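Local coordinates for protein halogenase PltM (PDB 6BZN) that halogenates phenolic compounds as a probable FAD-dependent monooxygenase, and accepts chloride, bromide and iodide, at residues 408-419 and 488-499. Numbering follows the deposited sequence.
Sequences SDFHLWNVWHRV and VAETANALHELI
L412 and V415 of helix 410-419 lodge as apolar knobs against helix 488-499, in a buried, nearly parallel helix pair (20°, axes 8.9 Å apart) within the C-terminal helical part of the chain, away from the flavin-binding site. L412 enters the hole formed by V488, T491, A492 and L495, its CD1 lying 3.7 Å from T491 CG2. The small methyl of A492 lets the backbones close in here, to 4.8 Å between the CA atoms of L412 and A492. One turn on, V415 fills the next hole; with CG1 anti to the backbone N (chi1 -178°), that methyl reaches L495 CB at 3.5 Å. I499, long enough to bridge the wider end, lays CD1 against R418 CB. Beyond that CB, the R418 chain bends away: its NH2 meets N414 OD1 at 2.8 Å in the guanidinium plane, and NH1 bonds Y511 O. A leucine here would probably leave N414 OD1 and Y511 O without their guanidinium partner. At the other end, D409 caps its helix, OD2 accepting from L412 N at 3.0 Å, while V488 CG2 packs against the carboxylate carbon. Two successive knobs-into-holes insertions at a small crossing angle are typical of near-parallel helix pairs.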
loop_
_atom_site.group_PDB
_atom_site.type_symbol
_atom_site.label_atom_id
_atom_site.label_comp_id
_atom_site.label_asym_id
_atom_site.label_seq_id
_atom_site.Cartn_x
_atom_site.Cartn_y
_atom_site.Cartn_z
ATOM N N SER A 408 -17.022 -5.532 13.009
ATOM C CA SER A 408 -17.893 -6.099 14.060
ATOM C C SER A 408 -19.083 -6.922 13.562
ATOM O O SER A 408 -19.648 -7.665 14.340
ATOM C CB SER A 408 -18.441 -5.000 14.984
ATOM O OG SER A 408 -19.194 -4.061 14.240
ATOM N N ASP A 409 -19.477 -6.771 12.306
ATOM C CA ASP A 409 -20.703 -7.402 11.798
ATOM C C ASP A 409 -20.626 -7.541 10.279
ATOM O O ASP A 409 -20.201 -6.606 9.591
ATOM C CB ASP A 409 -21.896 -6.524 12.194
ATOM C CG ASP A 409 -23.210 -7.033 11.645
ATOM O OD1 ASP A 409 -23.697 -8.059 12.140
ATOM O OD2 ASP A 409 -23.751 -6.403 10.719
ATOM N N PHE A 410 -21.009 -8.699 9.737
ATOM C CA PHE A 410 -20.879 -8.879 8.301
ATOM C C PHE A 410 -21.739 -7.907 7.499
ATOM O O PHE A 410 -21.257 -7.319 6.540
ATOM C CB PHE A 410 -21.177 -10.300 7.816
ATOM C CG PHE A 410 -21.219 -10.367 6.327
ATOM C CD1 PHE A 410 -20.039 -10.255 5.600
ATOM C CD2 PHE A 410 -22.436 -10.388 5.644
ATOM C CE1 PHE A 410 -20.061 -10.232 4.213
ATOM C CE2 PHE A 410 -22.463 -10.369 4.255
ATOM C CZ PHE A 410 -21.279 -10.290 3.542
ATOM N N HIS A 411 -23.019 -7.754 7.866
ATOM C CA HIS A 411 -23.898 -6.848 7.118
ATOM C C HIS A 411 -23.318 -5.424 7.106
ATOM O O HIS A 411 -23.275 -4.769 6.057
ATOM C CB HIS A 411 -25.342 -6.870 7.657
ATOM C CG HIS A 411 -26.266 -5.943 6.930
ATOM N ND1 HIS A 411 -26.625 -6.136 5.611
ATOM C CD2 HIS A 411 -26.886 -4.804 7.326
ATOM C CE1 HIS A 411 -27.421 -5.153 5.227
ATOM N NE2 HIS A 411 -27.588 -4.329 6.244
ATOM N N LEU A 412 -22.824 -4.972 8.254
ATOM C CA LEU A 412 -22.181 -3.662 8.354
ATOM C C LEU A 412 -20.957 -3.600 7.435
ATOM O O LEU A 412 -20.795 -2.632 6.674
ATOM C CB LEU A 412 -21.807 -3.349 9.807
ATOM C CG LEU A 412 -21.062 -2.040 10.101
ATOM C CD1 LEU A 412 -21.816 -0.838 9.576
ATOM C CD2 LEU A 412 -20.817 -1.926 11.596
ATOM N N TRP A 413 -20.126 -4.643 7.471
ATOM C CA TRP A 413 -18.974 -4.702 6.572
ATOM C C TRP A 413 -19.424 -4.606 5.112
ATOM O O TRP A 413 -18.857 -3.851 4.324
ATOM C CB TRP A 413 -18.112 -5.951 6.770
ATOM C CG TRP A 413 -17.026 -5.946 5.788
ATOM C CD1 TRP A 413 -16.967 -6.645 4.617
ATOM C CD2 TRP A 413 -15.879 -5.105 5.811
ATOM N NE1 TRP A 413 -15.833 -6.305 3.927
ATOM C CE2 TRP A 413 -15.145 -5.364 4.641
ATOM C CE3 TRP A 413 -15.388 -4.164 6.722
ATOM C CZ2 TRP A 413 -13.933 -4.723 4.360
ATOM C CZ3 TRP A 413 -14.189 -3.528 6.448
ATOM C CH2 TRP A 413 -13.475 -3.804 5.269
ATOM N N ASN A 414 -20.448 -5.377 4.758
ATOM C CA ASN A 414 -20.931 -5.396 3.379
ATOM C C ASN A 414 -21.323 -3.988 2.935
ATOM O O ASN A 414 -20.891 -3.533 1.871
ATOM C CB ASN A 414 -22.090 -6.413 3.254
ATOM C CG ASN A 414 -22.668 -6.501 1.856
ATOM O OD1 ASN A 414 -22.061 -6.091 0.872
ATOM N ND2 ASN A 414 -23.883 -7.047 1.770
ATOM N N VAL A 415 -22.089 -3.268 3.762
ATOM C CA VAL A 415 -22.468 -1.903 3.409
ATOM C C VAL A 415 -21.215 -1.009 3.343
ATOM O O VAL A 415 -21.005 -0.283 2.366
ATOM C CB VAL A 415 -23.506 -1.293 4.379
ATOM C CG1 VAL A 415 -23.871 0.098 3.921
ATOM C CG2 VAL A 415 -24.784 -2.142 4.420
ATOM N N TRP A 416 -20.388 -1.093 4.383
ATOM C CA TRP A 416 -19.185 -0.256 4.475
ATOM C C TRP A 416 -18.216 -0.415 3.297
ATOM O O TRP A 416 -17.691 0.587 2.806
ATOM C CB TRP A 416 -18.445 -0.471 5.807
ATOM C CG TRP A 416 -17.077 0.136 5.799
ATOM C CD1 TRP A 416 -15.904 -0.519 5.632
ATOM C CD2 TRP A 416 -16.757 1.525 5.877
ATOM N NE1 TRP A 416 -14.854 0.363 5.669
ATOM C CE2 TRP A 416 -15.354 1.632 5.803
ATOM C CE3 TRP A 416 -17.517 2.690 6.030
ATOM C CZ2 TRP A 416 -14.695 2.855 5.873
ATOM C CZ3 TRP A 416 -16.859 3.909 6.112
ATOM C CH2 TRP A 416 -15.456 3.978 6.023
ATOM N N HIS A 417 -17.989 -1.642 2.836
ATOM C CA HIS A 417 -16.966 -1.871 1.805
ATOM C C HIS A 417 -17.256 -1.117 0.508
ATOM O O HIS A 417 -16.334 -0.783 -0.215
ATOM C CB HIS A 417 -16.671 -3.362 1.579
ATOM C CG HIS A 417 -17.339 -3.974 0.388
ATOM N ND1 HIS A 417 -18.671 -4.330 0.379
ATOM C CD2 HIS A 417 -16.841 -4.360 -0.812
ATOM C CE1 HIS A 417 -18.972 -4.882 -0.783
ATOM N NE2 HIS A 417 -17.877 -4.918 -1.521
ATOM N N ARG A 418 -18.529 -0.800 0.259
ATOM C CA ARG A 418 -18.924 -0.011 -0.909
ATOM C C ARG A 418 -18.454 1.433 -0.851
ATOM O O ARG A 418 -18.307 2.055 -1.888
ATOM C CB ARG A 418 -20.451 -0.060 -1.097
ATOM C CG ARG A 418 -20.961 -1.466 -1.377
ATOM C CD ARG A 418 -22.185 -1.833 -0.544
ATOM N NE ARG A 418 -22.397 -3.275 -0.616
ATOM C CZ ARG A 418 -22.950 -3.930 -1.640
ATOM N NH1 ARG A 418 -23.441 -3.279 -2.702
ATOM N NH2 ARG A 418 -23.016 -5.252 -1.607
ATOM N N VAL A 419 -18.220 1.961 0.351
ATOM C CA VAL A 419 -17.631 3.302 0.520
ATOM C C VAL A 419 -16.174 3.288 0.024
ATOM O O VAL A 419 -15.782 4.103 -0.821
ATOM C CB VAL A 419 -17.747 3.789 1.985
ATOM C CG1 VAL A 419 -17.037 5.122 2.203
ATOM C CG2 VAL A 419 -19.213 3.910 2.383
ATOM N N VAL A 488 -25.382 -2.143 15.326
ATOM C CA VAL A 488 -24.841 -2.313 13.973
ATOM C C VAL A 488 -25.877 -2.155 12.851
ATOM O O VAL A 488 -25.543 -1.657 11.777
ATOM C CB VAL A 488 -24.064 -3.646 13.807
ATOM C CG1 VAL A 488 -22.856 -3.666 14.748
ATOM C CG2 VAL A 488 -24.948 -4.875 14.006
ATOM N N ALA A 489 -27.131 -2.543 13.100
ATOM C CA ALA A 489 -28.195 -2.382 12.087
ATOM C C ALA A 489 -28.476 -0.913 11.757
ATOM O O ALA A 489 -28.722 -0.564 10.603
ATOM C CB ALA A 489 -29.479 -3.092 12.522
ATOM N N GLU A 490 -28.430 -0.058 12.770
ATOM C CA GLU A 490 -28.632 1.381 12.599
ATOM C C GLU A 490 -27.510 2.000 11.772
ATOM O O GLU A 490 -27.744 2.803 10.871
ATOM C CB GLU A 490 -28.674 2.065 13.961
ATOM C CG GLU A 490 -28.829 3.576 13.917
ATOM C CD GLU A 490 -28.622 4.188 15.288
ATOM O OE1 GLU A 490 -27.507 4.691 15.548
ATOM O OE2 GLU A 490 -29.560 4.125 16.114
ATOM N N THR A 491 -26.291 1.633 12.125
ATOM C CA THR A 491 -25.099 2.120 11.441
ATOM C C THR A 491 -25.110 1.688 9.965
ATOM O O THR A 491 -24.949 2.521 9.079
ATOM C CB THR A 491 -23.852 1.619 12.180
ATOM O OG1 THR A 491 -23.962 1.972 13.574
ATOM C CG2 THR A 491 -22.577 2.203 11.589
ATOM N N ALA A 492 -25.333 0.400 9.708
ATOM C CA ALA A 492 -25.395 -0.109 8.335
ATOM C C ALA A 492 -26.442 0.647 7.524
ATOM O O ALA A 492 -26.203 1.033 6.377
ATOM C CB ALA A 492 -25.696 -1.593 8.325
ATOM N N ASN A 493 -27.600 0.886 8.132
ATOM C CA ASN A 493 -28.656 1.600 7.422
ATOM C C ASN A 493 -28.300 3.054 7.107
ATOM O O ASN A 493 -28.604 3.542 6.023
ATOM C CB ASN A 493 -29.963 1.558 8.195
ATOM C CG ASN A 493 -31.107 2.137 7.387
ATOM O OD1 ASN A 493 -31.557 1.524 6.419
ATOM N ND2 ASN A 493 -31.542 3.341 7.739
ATOM N N ALA A 494 -27.682 3.738 8.068
ATOM C CA ALA A 494 -27.202 5.108 7.877
ATOM C C ALA A 494 -26.186 5.171 6.727
ATOM O O ALA A 494 -26.255 6.073 5.874
ATOM C CB ALA A 494 -26.598 5.647 9.169
ATOM N N LEU A 495 -25.265 4.202 6.676
ATOM C CA LEU A 495 -24.343 4.119 5.543
ATOM C C LEU A 495 -25.077 3.890 4.218
ATOM O O LEU A 495 -24.775 4.537 3.226
ATOM C CB LEU A 495 -23.290 3.028 5.748
ATOM C CG LEU A 495 -22.281 3.200 6.883
ATOM C CD1 LEU A 495 -21.426 1.942 6.992
ATOM C CD2 LEU A 495 -21.412 4.428 6.688
ATOM N N HIS A 496 -26.024 2.963 4.206
ATOM C CA HIS A 496 -26.779 2.644 2.991
ATOM C C HIS A 496 -27.490 3.891 2.433
ATOM O O HIS A 496 -27.445 4.152 1.241
ATOM C CB HIS A 496 -27.782 1.531 3.287
ATOM C CG HIS A 496 -28.432 0.950 2.073
ATOM N ND1 HIS A 496 -29.694 0.400 2.102
ATOM C CD2 HIS A 496 -28.001 0.829 0.797
ATOM C CE1 HIS A 496 -30.005 -0.056 0.903
ATOM N NE2 HIS A 496 -29.000 0.200 0.090
ATOM N N GLU A 497 -28.099 4.680 3.309
ATOM C CA GLU A 497 -28.789 5.908 2.880
ATOM C C GLU A 497 -27.809 6.939 2.296
ATOM O O GLU A 497 -28.108 7.582 1.279
ATOM C CB GLU A 497 -29.618 6.489 4.031
ATOM C CG GLU A 497 -30.782 5.597 4.479
ATOM C CD GLU A 497 -31.855 5.413 3.404
ATOM O OE1 GLU A 497 -32.137 6.388 2.682
ATOM O OE2 GLU A 497 -32.403 4.289 3.263
ATOM N N LEU A 498 -26.630 7.075 2.912
ATOM C CA LEU A 498 -25.560 7.906 2.344
ATOM C C LEU A 498 -25.136 7.436 0.945
ATOM O O LEU A 498 -24.966 8.257 0.040
ATOM C CB LEU A 498 -24.339 7.957 3.288
ATOM C CG LEU A 498 -24.544 8.721 4.602
ATOM C CD1 LEU A 498 -23.355 8.555 5.533
ATOM C CD2 LEU A 498 -24.820 10.195 4.322
ATOM N N ILE A 499 -24.987 6.128 0.760
ATOM C CA ILE A 499 -24.598 5.590 -0.549
ATOM C C ILE A 499 -25.686 5.934 -1.594
ATOM O O ILE A 499 -25.379 6.421 -2.679
ATOM C CB ILE A 499 -24.310 4.071 -0.496
ATOM C CG1 ILE A 499 -23.084 3.785 0.385
ATOM C CG2 ILE A 499 -24.088 3.510 -1.898
ATOM C CD1 ILE A 499 -22.925 2.337 0.802
HETATM O O HOH W 1 -25.562 -4.443 10.449
#